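Local coordinates for protein activated BY transcription factor SSRB (Salmonella enterica, PDB 2WNW) that belongs to glycosyl hydrolase family 30, joins a TIM barrel to a beta sandwich, and is also called SrfJ, at residues 25-30 / 425-430; 32-37 / 417-422; 3-8 / 19-24; 404-409 / 439-444. One frame throughout, in Å; residues are numbered along the deposited sequence.

Contact 1. Residues 25-30 / 425-430; sequences HRQRDC and DKEIAL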
loop_
_atom_site.group_PDB
_atom_site.type_symbol
_atom_site.label_atom_id
_atom_site.label_comp_id
_atom_site.label_asym_id
_atom_site.label_seq_id
_atom_site.Cartn_x
_atom_site.Cartn_y
_atom_site.Cartn_z
ATOM N N HIS A 25 17.321 23.756 -2.984
ATOM C CA HIS A 25 15.994 24.246 -3.332
ATOM C C HIS A 25 15.502 23.269 -4.393
ATOM O O HIS A 25 16.262 22.895 -5.285
ATOM C CB HIS A 25 16.066 25.658 -3.920
ATOM C CG HIS A 25 14.725 26.251 -4.223
ATOM N ND1 HIS A 25 13.832 26.613 -3.237
ATOM C CD2 HIS A 25 14.108 26.509 -5.401
ATOM C CE1 HIS A 25 12.724 27.068 -3.794
ATOM N NE2 HIS A 25 12.865 27.014 -5.106
ATOM N N ARG A 26 14.244 22.853 -4.304
ATOM C CA ARG A 26 13.715 21.892 -5.266
ATOM C C ARG A 26 13.687 22.390 -6.707
ATOM O O ARG A 26 13.581 23.589 -6.969
ATOM C CB ARG A 26 12.301 21.451 -4.875
ATOM C CG ARG A 26 11.215 22.478 -5.157
ATOM C CD ARG A 26 9.862 21.793 -5.337
ATOM N NE ARG A 26 9.862 20.912 -6.504
ATOM C CZ ARG A 26 8.895 20.050 -6.801
ATOM N NH1 ARG A 26 7.829 19.942 -6.019
ATOM N NH2 ARG A 26 8.997 19.286 -7.880
ATOM N N GLN A 27 13.789 21.447 -7.636
ATOM C CA GLN A 27 13.741 21.749 -9.059
ATOM C C GLN A 27 12.266 21.668 -9.433
ATOM O O GLN A 27 11.492 20.984 -8.762
ATOM C CB GLN A 27 14.520 20.706 -9.854
ATOM C CG GLN A 27 15.931 20.464 -9.355
ATOM C CD GLN A 27 16.600 19.307 -10.072
ATOM O OE1 GLN A 27 16.833 19.362 -11.279
ATOM N NE2 GLN A 27 16.906 18.247 -9.332
ATOM N N ARG A 28 11.879 22.361 -10.498
ATOM C CA ARG A 28 10.490 22.356 -10.939
ATOM C C ARG A 28 9.996 20.969 -11.345
ATOM O O ARG A 28 8.856 20.607 -11.059
ATOM C CB ARG A 28 10.297 23.338 -12.102
ATOM C CG ARG A 28 10.035 24.778 -11.665
ATOM C CD ARG A 28 9.724 25.676 -12.859
ATOM N NE ARG A 28 10.915 26.320 -13.407
ATOM C CZ ARG A 28 11.484 27.405 -12.888
ATOM N NH1 ARG A 28 10.969 27.974 -11.804
ATOM N NH2 ARG A 28 12.569 27.925 -13.451
ATOM N N ASP A 29 10.851 20.197 -12.012
ATOM C CA ASP A 29 10.482 18.852 -12.452
ATOM C C ASP A 29 9.956 18.029 -11.282
ATOM O O ASP A 29 10.469 18.131 -10.167
ATOM C CB ASP A 29 11.687 18.135 -13.062
ATOM C CG ASP A 29 11.405 16.669 -13.345
ATOM O OD1 ASP A 29 10.662 16.377 -14.299
ATOM O OD2 ASP A 29 11.917 15.808 -12.604
ATOM N N CYS A 30 8.944 17.204 -11.542
ATOM C CA CYS A 30 8.348 16.371 -10.499
ATOM C C CYS A 30 8.539 14.870 -10.698
ATOM O O CYS A 30 7.788 14.070 -10.138
ATOM C CB CYS A 30 6.849 16.666 -10.382
ATOM S SG CYS A 30 6.459 18.324 -9.774
ATOM N N ASP A 425 9.766 22.663 -0.215
ATOM C CA ASP A 425 10.499 23.316 -1.297
ATOM C C ASP A 425 11.973 22.921 -1.305
ATOM O O ASP A 425 12.792 23.560 -1.968
ATOM C CB ASP A 425 10.360 24.840 -1.179
ATOM C CG ASP A 425 11.163 25.416 -0.030
ATOM O OD1 ASP A 425 11.368 24.708 0.980
ATOM O OD2 ASP A 425 11.580 26.591 -0.130
ATOM N N LYS A 426 12.303 21.861 -0.572
ATOM C CA LYS A 426 13.676 21.371 -0.492
ATOM C C LYS A 426 13.766 19.926 -0.984
ATOM O O LYS A 426 12.828 19.148 -0.816
ATOM C CB LYS A 426 14.170 21.437 0.954
ATOM C CG LYS A 426 14.171 22.833 1.570
ATOM C CD LYS A 426 15.185 23.737 0.889
ATOM C CE LYS A 426 15.459 24.990 1.716
ATOM N NZ LYS A 426 14.219 25.763 1.992
ATOM N N GLU A 427 14.900 19.570 -1.582
ATOM C CA GLU A 427 15.096 18.212 -2.078
ATOM C C GLU A 427 16.554 17.777 -1.986
ATOM O O GLU A 427 17.460 18.600 -1.852
ATOM C CB GLU A 427 14.661 18.104 -3.541
ATOM C CG GLU A 427 15.685 18.675 -4.524
ATOM C CD GLU A 427 15.301 18.468 -5.978
ATOM O OE1 GLU A 427 14.270 19.020 -6.409
ATOM O OE2 GLU A 427 16.036 17.750 -6.689
ATOM N N ILE A 428 16.762 16.469 -2.050
ATOM C CA ILE A 428 18.097 15.899 -2.041
ATOM C C ILE A 428 18.042 14.662 -2.930
ATOM O O ILE A 428 17.215 13.773 -2.726
ATOM C CB ILE A 428 18.578 15.523 -0.616
ATOM C CG1 ILE A 428 19.995 14.945 -0.696
ATOM C CG2 ILE A 428 17.621 14.531 0.031
ATOM C CD1 ILE A 428 20.661 14.724 0.650
ATOM N N ALA A 429 18.912 14.631 -3.933
ATOM C CA ALA A 429 18.967 13.525 -4.876
ATOM C C ALA A 429 19.785 12.371 -4.328
ATOM O O ALA A 429 20.908 12.561 -3.863
ATOM C CB ALA A 429 19.565 13.999 -6.199
ATOM N N LEU A 430 19.216 11.173 -4.393
ATOM C CA LEU A 430 19.900 9.983 -3.909
ATOM C C LEU A 430 20.012 8.929 -5.000
ATOM O O LEU A 430 19.147 8.820 -5.871
ATOM C CB LEU A 430 19.152 9.382 -2.714
ATOM C CG LEU A 430 18.927 10.249 -1.473
ATOM C CD1 LEU A 430 18.200 9.426 -0.421
ATOM C CD2 LEU A 430 20.257 10.746 -0.930
#
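Glu427 OE1 is the best-held polar atom here, gripped twice: by the backbone N-H of Gln27, at 2.8 Å from N to OE1, and by the guanidinium of Arg420 on the adjoining strand through a salt bridge. The amide of Gln27 comes from above the carboxylate plane, 47° out of it, yet its N-H is nearly straight. The other oxygen, whose position is less certain, takes a hydrogen bond from the side-chain amide of Gln27, with NE2 2.8 Å from Glu427 OE2. One residue thus uses its main chain and its side chain to straddle one carboxylate. The first torsion of Glu427 puts CG in the crowded position between N and carbonyl carbon (chi1 78°), and the extended chain beyond delivers the acid to the turning loop. Glu427 OE1 also lies against the backbone of Arg26, 3.1 Å from its CA. Before this point the loop still runs as a strand, His25 facing Lys426 in an antiparallel non-hydrogen-bonded pair; just past it, Arg26 N reaches Asp425 O at 2.8 Å. Arg26 then turns back on its own loop. Its chain bends at chi3 (-64°), so that Arg26 NE donates to Gln27 O at 2.8 Å and NH2 to Asp29 O, both oxygens near the guanidinium plane. At the solvent side, Lys426 NZ pairs with Asp425 OD1 on its own segment. The contact therefore fastens the exit from strand 17-25 to the sandwich strand 426-432 mainly through polar groups, and the positive charge of Arg420 beside Glu427 would be expected to favour the ionised acid.

Contact 2. Residues 32-37 / 417-422; sequences ELISVL and RRCRVL
Arg420 stands out from the sheet face that it shares with Leu33, Ser35 and Leu422. Arg420 CB lies 3.9 Å from Leu33 CD2; beyond it the chain bends at chi3 (-71°) and turns the guanidinium over that methyl. Leu33 CD2 sits above the centre of the flat group, 3.6 Å from Arg420 CZ, while salt bridges take NH1 to Glu427 and NH2 to Asp29; NH2 also bonds to Ser31 O. The backbones are parallel strands, 33-37 beside 417-422, crossing at -23°. Four backbone hydrogen bonds link them, opening with Arg420 N to Glu32 O (2.8 Å), nearly along the C=O axis, and closing with Val36 N to Leu422 O at 2.9 Å. On the opposite face Ile34 CD1 touches Cys419 SG at 3.7 Å, and Val36 CG1 meets Val421 CG1. At the entrance extended Glu32 puts OE1 2.8 Å from Arg418 NH2, but the carboxylate lies over the guanidinium face, the planes 72° apart, so charge alone joins them. This pairing builds an N-terminal strand into the beta sandwich of family 30. Its chemistry combines a methyl-covered, doubly salt-bridged arginine, probably kept charged, with a close but undirected ion pair where the strand starts.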
loop_
_atom_site.group_PDB
_atom_site.type_symbol
_atom_site.label_atom_id
_atom_site.label_comp_id
_atom_site.label_asym_id
_atom_site.label_seq_id
_atom_site.Cartn_x
_atom_site.Cartn_y
_atom_site.Cartn_z
ATOM N N GLU A 32 10.676 11.120 -10.580
ATOM C CA GLU A 32 11.531 10.352 -9.673
ATOM C C GLU A 32 11.511 10.825 -8.230
ATOM O O GLU A 32 12.534 10.798 -7.540
ATOM C CB GLU A 32 12.975 10.349 -10.187
ATOM C CG GLU A 32 13.154 9.566 -11.474
ATOM C CD GLU A 32 14.596 9.522 -11.949
ATOM O OE1 GLU A 32 14.870 8.780 -12.912
ATOM O OE2 GLU A 32 15.452 10.226 -11.371
ATOM N N LEU A 33 10.336 11.221 -7.761
ATOM C CA LEU A 33 10.196 11.722 -6.405
ATOM C C LEU A 33 9.767 10.737 -5.334
ATOM O O LEU A 33 9.020 9.799 -5.587
ATOM C CB LEU A 33 9.170 12.854 -6.367
ATOM C CG LEU A 33 9.380 14.138 -7.166
ATOM C CD1 LEU A 33 8.173 15.045 -6.950
ATOM C CD2 LEU A 33 10.657 14.827 -6.709
ATOM N N ILE A 34 10.273 10.974 -4.131
ATOM C CA ILE A 34 9.835 10.245 -2.953
ATOM C C ILE A 34 9.438 11.465 -2.140
ATOM O O ILE A 34 10.290 12.178 -1.606
ATOM C CB ILE A 34 10.947 9.460 -2.236
ATOM C CG1 ILE A 34 11.244 8.173 -3.014
ATOM C CG2 ILE A 34 10.489 9.116 -0.812
ATOM C CD1 ILE A 34 12.232 7.235 -2.336
ATOM N N SER A 35 8.141 11.741 -2.113
ATOM C CA SER A 35 7.621 12.899 -1.404
ATOM C C SER A 35 7.395 12.605 0.066
ATOM O O SER A 35 6.841 11.564 0.420
ATOM C CB SER A 35 6.301 13.344 -2.035
ATOM O OG SER A 35 6.457 13.584 -3.423
ATOM N N VAL A 36 7.831 13.523 0.921
ATOM C CA VAL A 36 7.647 13.364 2.354
ATOM C C VAL A 36 6.878 14.562 2.895
ATOM O O VAL A 36 7.160 15.710 2.538
ATOM C CB VAL A 36 9.000 13.225 3.100
ATOM C CG1 VAL A 36 9.727 11.982 2.617
ATOM C CG2 VAL A 36 9.864 14.462 2.881
ATOM N N LEU A 37 5.887 14.284 3.734
ATOM C CA LEU A 37 5.068 15.331 4.333
ATOM C C LEU A 37 5.085 15.147 5.844
ATOM O O LEU A 37 4.143 14.613 6.428
ATOM C CB LEU A 37 3.629 15.259 3.812
ATOM C CG LEU A 37 3.413 15.541 2.322
ATOM C CD1 LEU A 37 3.869 14.343 1.506
ATOM C CD2 LEU A 37 1.939 15.827 2.059
ATOM N N ARG A 417 19.257 2.658 -8.838
ATOM C CA ARG A 417 18.092 3.519 -9.026
ATOM C C ARG A 417 18.280 4.887 -8.385
ATOM O O ARG A 417 19.051 5.039 -7.438
ATOM C CB ARG A 417 16.835 2.853 -8.453
ATOM C CG ARG A 417 16.409 1.574 -9.179
ATOM C CD ARG A 417 16.077 1.843 -10.642
ATOM N NE ARG A 417 15.021 2.844 -10.784
ATOM C CZ ARG A 417 13.720 2.592 -10.671
ATOM N NH1 ARG A 417 12.843 3.576 -10.811
ATOM N NH2 ARG A 417 13.294 1.356 -10.441
ATOM N N ARG A 418 17.573 5.878 -8.917
ATOM C CA ARG A 418 17.657 7.240 -8.406
ATOM C C ARG A 418 16.319 7.733 -7.895
ATOM O O ARG A 418 15.263 7.281 -8.334
ATOM C CB ARG A 418 18.114 8.199 -9.502
ATOM C CG ARG A 418 19.529 8.004 -9.985
ATOM C CD ARG A 418 19.783 8.961 -11.127
ATOM N NE ARG A 418 18.871 8.693 -12.235
ATOM C CZ ARG A 418 18.220 9.628 -12.921
ATOM N NH1 ARG A 418 18.373 10.911 -12.615
ATOM N NH2 ARG A 418 17.414 9.276 -13.915
ATOM N N CYS A 419 16.374 8.680 -6.970
ATOM C CA CYS A 419 15.167 9.271 -6.426
ATOM C C CYS A 419 15.524 10.616 -5.830
ATOM O O CYS A 419 16.687 10.887 -5.529
ATOM C CB CYS A 419 14.550 8.371 -5.352
ATOM S SG CYS A 419 15.510 8.198 -3.835
ATOM N N ARG A 420 14.524 11.470 -5.696
ATOM C CA ARG A 420 14.738 12.770 -5.101
ATOM C C ARG A 420 13.813 12.868 -3.906
ATOM O O ARG A 420 12.591 12.872 -4.064
ATOM C CB ARG A 420 14.412 13.888 -6.093
ATOM C CG ARG A 420 15.445 14.096 -7.185
ATOM C CD ARG A 420 15.142 15.385 -7.942
ATOM N NE ARG A 420 13.948 15.263 -8.765
ATOM C CZ ARG A 420 13.090 16.250 -9.002
ATOM N NH1 ARG A 420 13.278 17.450 -8.468
ATOM N NH2 ARG A 420 12.046 16.038 -9.788
ATOM N N VAL A 421 14.385 12.911 -2.709
ATOM C CA VAL A 421 13.569 13.043 -1.511
ATOM C C VAL A 421 13.121 14.497 -1.512
ATOM O O VAL A 421 13.946 15.409 -1.437
ATOM C CB VAL A 421 14.376 12.747 -0.237
ATOM C CG1 VAL A 421 13.502 12.960 0.994
ATOM C CG2 VAL A 421 14.892 11.311 -0.282
ATOM N N LEU A 422 11.813 14.700 -1.605
ATOM C CA LEU A 422 11.246 16.037 -1.666
ATOM C C LEU A 422 10.460 16.378 -0.406
ATOM O O LEU A 422 9.457 15.741 -0.097
ATOM C CB LEU A 422 10.359 16.137 -2.916
ATOM C CG LEU A 422 9.779 17.463 -3.427
ATOM C CD1 LEU A 422 8.573 17.855 -2.613
ATOM C CD2 LEU A 422 10.850 18.543 -3.396
#

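Contact 3. Residues 3-8 / 19-24; sequences GRLISS and RAVSFS
Strands 3-8 and 19-22 form the antiparallel pair by which the N-terminus of the chain enters the sheet of the beta sandwich, a strongly twisted pair with 127° between the strand directions and with one face packed more closely than the other. The pairing spans Gly3 to Leu5 against Arg19 to Val21 and goes on through Ser7 and Val17. Gly3 with Val21 and Leu5 with Arg19 are hydrogen-bonded pairs, each closed by two backbone bonds; Gly3 N lies 2.9 Å from Val21 O, and Leu5 N, 3.0 Å from Arg19 O, approaches nearly along the C=O axis. Between them Arg4 and Ala20 make the non-hydrogen-bonded pair. The face of Leu5 and Val21 is the packed one. Leu5, its CG anti to the backbone N (chi1 -180°), crosses Val21 at about a right angle, and Leu430 and Ile428 of the neighbouring strand 426-432 cover the two in turn. Val21 puts CG2 in the crowded position between its own N and carbonyl carbon, which brings that methyl over the Gly3 peptide, 3.6 Å from Gly3 O. The other face is looser: Arg4 and Ala20 barely touch across it, the guanidinium of Arg4 turns to Glu18 for a salt bridge, and Ala20 is exposed. Phe23, buried, leans its ring on Trp442 of the sandwich. Arg19 marks the solvent margin of the packed face: Val21 CG1 rests 3.5 Å above its guanidinium plane, offset toward the edge of the group, and, at roughly a right angle to that direction, Val21 CG1 meets Leu5 CB at 3.7 Å.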
loop_
_atom_site.group_PDB
_atom_site.type_symbol
_atom_site.label_atom_id
_atom_site.label_comp_id
_atom_site.label_asym_id
_atom_site.label_seq_id
_atom_site.Cartn_x
_atom_site.Cartn_y
_atom_site.Cartn_z
ATOM N N GLY A 3 21.461 17.399 6.701
ATOM C CA GLY A 3 21.187 16.182 7.440
ATOM C C GLY A 3 22.302 15.165 7.364
ATOM O O GLY A 3 23.427 15.488 6.986
ATOM N N ARG A 4 21.985 13.929 7.734
ATOM C CA ARG A 4 22.950 12.844 7.703
ATOM C C ARG A 4 22.383 11.719 6.853
ATOM O O ARG A 4 21.190 11.425 6.915
ATOM C CB ARG A 4 23.222 12.319 9.113
ATOM C CG ARG A 4 23.865 13.321 10.057
ATOM C CD ARG A 4 24.291 12.628 11.346
ATOM N NE ARG A 4 23.155 12.188 12.151
ATOM C CZ ARG A 4 23.176 11.135 12.966
ATOM N NH1 ARG A 4 24.274 10.400 13.081
ATOM N NH2 ARG A 4 22.103 10.827 13.680
ATOM N N LEU A 5 23.244 11.099 6.057
ATOM C CA LEU A 5 22.836 10.003 5.194
ATOM C C LEU A 5 23.627 8.755 5.567
ATOM O O LEU A 5 24.855 8.780 5.596
ATOM C CB LEU A 5 23.087 10.362 3.726
ATOM C CG LEU A 5 22.702 9.304 2.685
ATOM C CD1 LEU A 5 21.193 9.079 2.712
ATOM C CD2 LEU A 5 23.147 9.759 1.303
ATOM N N ILE A 6 22.915 7.675 5.873
ATOM C CA ILE A 6 23.539 6.406 6.233
ATOM C C ILE A 6 23.206 5.449 5.095
ATOM O O ILE A 6 22.039 5.092 4.903
ATOM C CB ILE A 6 22.975 5.842 7.556
ATOM C CG1 ILE A 6 23.306 6.784 8.720
ATOM C CG2 ILE A 6 23.569 4.464 7.828
ATOM C CD1 ILE A 6 22.487 8.052 8.741
ATOM N N SER A 7 24.228 5.036 4.350
ATOM C CA SER A 7 24.024 4.166 3.200
ATOM C C SER A 7 24.686 2.797 3.273
ATOM O O SER A 7 25.829 2.658 3.718
ATOM C CB SER A 7 24.509 4.879 1.932
ATOM O OG SER A 7 23.958 6.180 1.838
ATOM N N SER A 8 23.949 1.786 2.822
ATOM C CA SER A 8 24.444 0.417 2.788
ATOM C C SER A 8 24.401 -0.090 1.354
ATOM O O SER A 8 23.448 0.163 0.617
ATOM C CB SER A 8 23.594 -0.504 3.671
ATOM O OG SER A 8 23.794 -0.234 5.047
ATOM N N ARG A 19 27.578 9.978 6.202
ATOM C CA ARG A 19 28.224 11.164 5.666
ATOM C C ARG A 19 27.250 12.331 5.720
ATOM O O ARG A 19 26.032 12.143 5.643
ATOM C CB ARG A 19 28.701 10.922 4.230
ATOM C CG ARG A 19 27.625 10.923 3.165
ATOM C CD ARG A 19 28.229 10.509 1.834
ATOM N NE ARG A 19 27.341 10.759 0.703
ATOM C CZ ARG A 19 27.075 11.965 0.212
ATOM N NH1 ARG A 19 27.631 13.043 0.752
ATOM N NH2 ARG A 19 26.259 12.094 -0.826
ATOM N N ALA A 20 27.790 13.533 5.882
ATOM C CA ALA A 20 26.969 14.730 5.954
ATOM C C ALA A 20 26.444 15.082 4.572
ATOM O O ALA A 20 27.150 14.947 3.575
ATOM C CB ALA A 20 27.785 15.891 6.515
ATOM N N VAL A 21 25.195 15.525 4.516
ATOM C CA VAL A 21 24.582 15.904 3.252
ATOM C C VAL A 21 23.732 17.147 3.460
ATOM O O VAL A 21 23.423 17.518 4.594
ATOM C CB VAL A 21 23.672 14.778 2.697
ATOM C CG1 VAL A 21 24.485 13.520 2.452
ATOM C CG2 VAL A 21 22.539 14.496 3.671
ATOM N N SER A 22 23.363 17.800 2.365
ATOM C CA SER A 22 22.525 18.982 2.460
ATOM C C SER A 22 21.475 18.975 1.361
ATOM O O SER A 22 21.709 18.472 0.260
ATOM C CB SER A 22 23.370 20.258 2.368
ATOM O OG SER A 22 23.906 20.433 1.070
ATOM N N PHE A 23 20.308 19.519 1.682
ATOM C CA PHE A 23 19.212 19.614 0.732
ATOM C C PHE A 23 19.487 20.846 -0.125
ATOM O O PHE A 23 20.334 21.671 0.219
ATOM C CB PHE A 23 17.883 19.819 1.463
ATOM C CG PHE A 23 17.337 18.582 2.122
ATOM C CD1 PHE A 23 16.280 17.883 1.541
ATOM C CD2 PHE A 23 17.842 18.142 3.340
ATOM C CE1 PHE A 23 15.728 16.763 2.170
ATOM C CE2 PHE A 23 17.299 17.022 3.979
ATOM C CZ PHE A 23 16.239 16.333 3.391
ATOM N N SER A 24 18.765 20.959 -1.233
ATOM C CA SER A 24 18.886 22.093 -2.139
ATOM C C SER A 24 17.468 22.551 -2.439
ATOM O O SER A 24 16.512 21.823 -2.162
ATOM C CB SER A 24 19.565 21.669 -3.441
ATOM O OG SER A 24 20.878 21.199 -3.205
#

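Contact 4. Residues 404-409 / 439-444; sequences ERVLVV and TLLWRQ. With PO4 (phosphate ion), chain C.
Arg405, Trp442 and Glu404 bury the most surface in this contact, Arg405 first. Its CB lies over the six-membered ring of Trp442, 3.4 Å from the centroid and only 10° off the normal, a CH-pi contact over the face. The chain then bends at chi2 (88°), carrying the guanidinium past the indole with the two planes 75° apart. There a phosphate ion, probably from the crystallisation liquor, is held side-on: Arg405 NE donates to phosphate O1 at 3.0 Å and Arg405 NH2 to O4 at 2.7 Å, the phosphorus lying in the guanidinium plane. Trp442, with CG in the crowded position, folds back across the sheet so that Leu407 CB meets its edge, 3.9 Å from Trp442 CZ3. Its NE1 bonds to Asp423, and its ring meets Phe23. Glu404 CB lies over one face of the Arg443 guanidinium, 3.6 Å above its plane and off centre, while Glu404 OE2 takes a hydrogen bond from Asn400 and Arg443 NH2 pairs with Asp402. Beneath these runs an antiparallel pair of strands; Arg405 N to Trp442 O, at 2.7 Å, points nearly along the C=O axis. On the opposite face Val406 CG1 packs on Leu441 CD2 at 3.5 Å. A largely apolar sandwich interior thus ends in a charged margin, where Arg405 presents two parallel donors well suited to an oxyanion.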
loop_
_atom_site.group_PDB
_atom_site.type_symbol
_atom_site.label_atom_id
_atom_site.label_comp_id
_atom_site.label_asym_id
_atom_site.label_seq_id
_atom_site.Cartn_x
_atom_site.Cartn_y
_atom_site.Cartn_z
ATOM N N GLU A 404 12.986 15.223 14.837
ATOM C CA GLU A 404 13.911 14.756 13.812
ATOM C C GLU A 404 13.203 13.891 12.775
ATOM O O GLU A 404 12.485 12.956 13.132
ATOM C CB GLU A 404 15.044 13.941 14.442
ATOM C CG GLU A 404 16.180 13.623 13.470
ATOM C CD GLU A 404 17.215 12.681 14.061
ATOM O OE1 GLU A 404 18.399 12.780 13.676
ATOM O OE2 GLU A 404 16.845 11.835 14.900
ATOM N N ARG A 405 13.401 14.210 11.498
ATOM C CA ARG A 405 12.800 13.435 10.418
ATOM C C ARG A 405 13.731 12.269 10.075
ATOM O O ARG A 405 14.950 12.427 10.046
ATOM C CB ARG A 405 12.586 14.304 9.169
ATOM C CG ARG A 405 11.447 15.331 9.262
ATOM C CD ARG A 405 11.904 16.671 9.846
ATOM N NE ARG A 405 10.882 17.702 9.687
ATOM C CZ ARG A 405 9.817 17.835 10.469
ATOM N NH1 ARG A 405 9.632 17.004 11.486
ATOM N NH2 ARG A 405 8.924 18.783 10.218
ATOM N N VAL A 406 13.152 11.098 9.826
ATOM C CA VAL A 406 13.935 9.910 9.486
ATOM C C VAL A 406 13.264 9.197 8.315
ATOM O O VAL A 406 12.086 8.862 8.390
ATOM C CB VAL A 406 14.002 8.917 10.674
ATOM C CG1 VAL A 406 14.888 7.740 10.313
ATOM C CG2 VAL A 406 14.529 9.612 11.918
ATOM N N LEU A 407 14.006 8.971 7.235
ATOM C CA LEU A 407 13.448 8.289 6.071
ATOM C C LEU A 407 14.287 7.076 5.691
ATOM O O LEU A 407 15.495 7.187 5.496
ATOM C CB LEU A 407 13.372 9.238 4.868
ATOM C CG LEU A 407 12.765 8.608 3.608
ATOM C CD1 LEU A 407 11.276 8.407 3.824
ATOM C CD2 LEU A 407 12.996 9.503 2.391
ATOM N N VAL A 408 13.639 5.921 5.588
ATOM C CA VAL A 408 14.331 4.697 5.197
ATOM C C VAL A 408 13.942 4.390 3.750
ATOM O O VAL A 408 12.759 4.389 3.413
ATOM C CB VAL A 408 13.916 3.495 6.083
ATOM C CG1 VAL A 408 14.642 2.241 5.626
ATOM C CG2 VAL A 408 14.235 3.784 7.542
ATOM N N VAL A 409 14.936 4.157 2.900
ATOM C CA VAL A 409 14.685 3.843 1.497
ATOM C C VAL A 409 15.468 2.588 1.139
ATOM O O VAL A 409 16.657 2.480 1.442
ATOM C CB VAL A 409 15.135 4.991 0.552
ATOM C CG1 VAL A 409 14.822 4.619 -0.900
ATOM C CG2 VAL A 409 14.427 6.289 0.926
ATOM N N THR A 439 19.265 5.538 5.011
ATOM C CA THR A 439 18.450 6.187 6.019
ATOM C C THR A 439 18.902 7.643 6.030
ATOM O O THR A 439 20.089 7.934 6.209
ATOM C CB THR A 439 18.654 5.567 7.410
ATOM O OG1 THR A 439 18.333 4.169 7.361
ATOM C CG2 THR A 439 17.742 6.245 8.427
ATOM N N LEU A 440 17.956 8.546 5.797
ATOM C CA LEU A 440 18.227 9.979 5.768
ATOM C C LEU A 440 17.664 10.621 7.028
ATOM O O LEU A 440 16.501 10.412 7.373
ATOM C CB LEU A 440 17.576 10.608 4.531
ATOM C CG LEU A 440 17.675 12.126 4.341
ATOM C CD1 LEU A 440 19.124 12.532 4.103
ATOM C CD2 LEU A 440 16.806 12.538 3.157
ATOM N N LEU A 441 18.494 11.404 7.709
ATOM C CA LEU A 441 18.089 12.073 8.939
ATOM C C LEU A 441 18.229 13.581 8.770
ATOM O O LEU A 441 19.246 14.055 8.264
ATOM C CB LEU A 441 18.986 11.627 10.096
ATOM C CG LEU A 441 19.265 10.134 10.261
ATOM C CD1 LEU A 441 20.315 9.941 11.345
ATOM C CD2 LEU A 441 17.983 9.403 10.612
ATOM N N TRP A 442 17.216 14.331 9.193
ATOM C CA TRP A 442 17.271 15.782 9.089
ATOM C C TRP A 442 16.229 16.460 9.965
ATOM O O TRP A 442 15.327 15.810 10.500
ATOM C CB TRP A 442 17.109 16.217 7.625
ATOM C CG TRP A 442 15.704 16.211 7.088
ATOM C CD1 TRP A 442 14.895 17.293 6.910
ATOM C CD2 TRP A 442 14.969 15.077 6.604
ATOM N NE1 TRP A 442 13.705 16.911 6.338
ATOM C CE2 TRP A 442 13.722 15.556 6.139
ATOM C CE3 TRP A 442 15.244 13.703 6.516
ATOM C CZ2 TRP A 442 12.749 14.711 5.590
ATOM C CZ3 TRP A 442 14.277 12.861 5.969
ATOM C CH2 TRP A 442 13.042 13.372 5.513
ATOM N N ARG A 443 16.377 17.771 10.122
ATOM C CA ARG A 443 15.458 18.563 10.930
ATOM C C ARG A 443 14.982 19.763 10.125
ATOM O O ARG A 443 15.708 20.273 9.272
ATOM C CB ARG A 443 16.155 19.046 12.204
ATOM C CG ARG A 443 16.524 17.938 13.174
ATOM C CD ARG A 443 17.413 18.459 14.294
ATOM N NE ARG A 443 17.785 17.401 15.226
ATOM C CZ ARG A 443 16.958 16.855 16.110
ATOM N NH1 ARG A 443 15.701 17.269 16.193
ATOM N NH2 ARG A 443 17.387 15.884 16.904
ATOM N N GLN A 444 13.757 20.204 10.385
ATOM C CA GLN A 444 13.203 21.359 9.687
ATOM C C GLN A 444 14.133 22.534 9.966
ATOM O O GLN A 444 14.776 22.578 11.013
ATOM C CB GLN A 444 11.796 21.659 10.211
ATOM C CG GLN A 444 11.756 22.060 11.675
ATOM C CD GLN A 444 10.367 21.963 12.278
ATOM O OE1 GLN A 444 10.076 21.049 13.054
ATOM N NE2 GLN A 444 9.499 22.902 11.921
HETATM P P PO4 C . 9.620 20.447 7.052
HETATM O O1 PO4 C . 10.636 19.385 7.274
HETATM O O2 PO4 C . 10.289 21.662 6.521
HETATM O O3 PO4 C . 8.606 19.973 6.074
HETATM O O4 PO4 C . 8.949 20.770 8.338
#

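Overall arrangement
All four contacts belong to the beta sandwich, well off the centre of the chain, and all reach the same mixed sheet; they differ by depth. Contacts 2 and 4 are buried strand pairings, one parallel and one antiparallel, and their side chains meet through Val421 on Leu407 and Val36 on Trp442. Contacts 1 and 3 lie at the surface, where strand 17-25 links them: it pairs with 2-9 in contact 3 and leads into the loop of contact 1. Contacts 1 and 2 share adjacent strands 417-423 and 426-432. The buried pairings add apolar, CH-pi and enclosed charge contacts to the backbone bonds; contact 3 relies mostly on backbone bonds, contact 1 on carboxylate and amide groups.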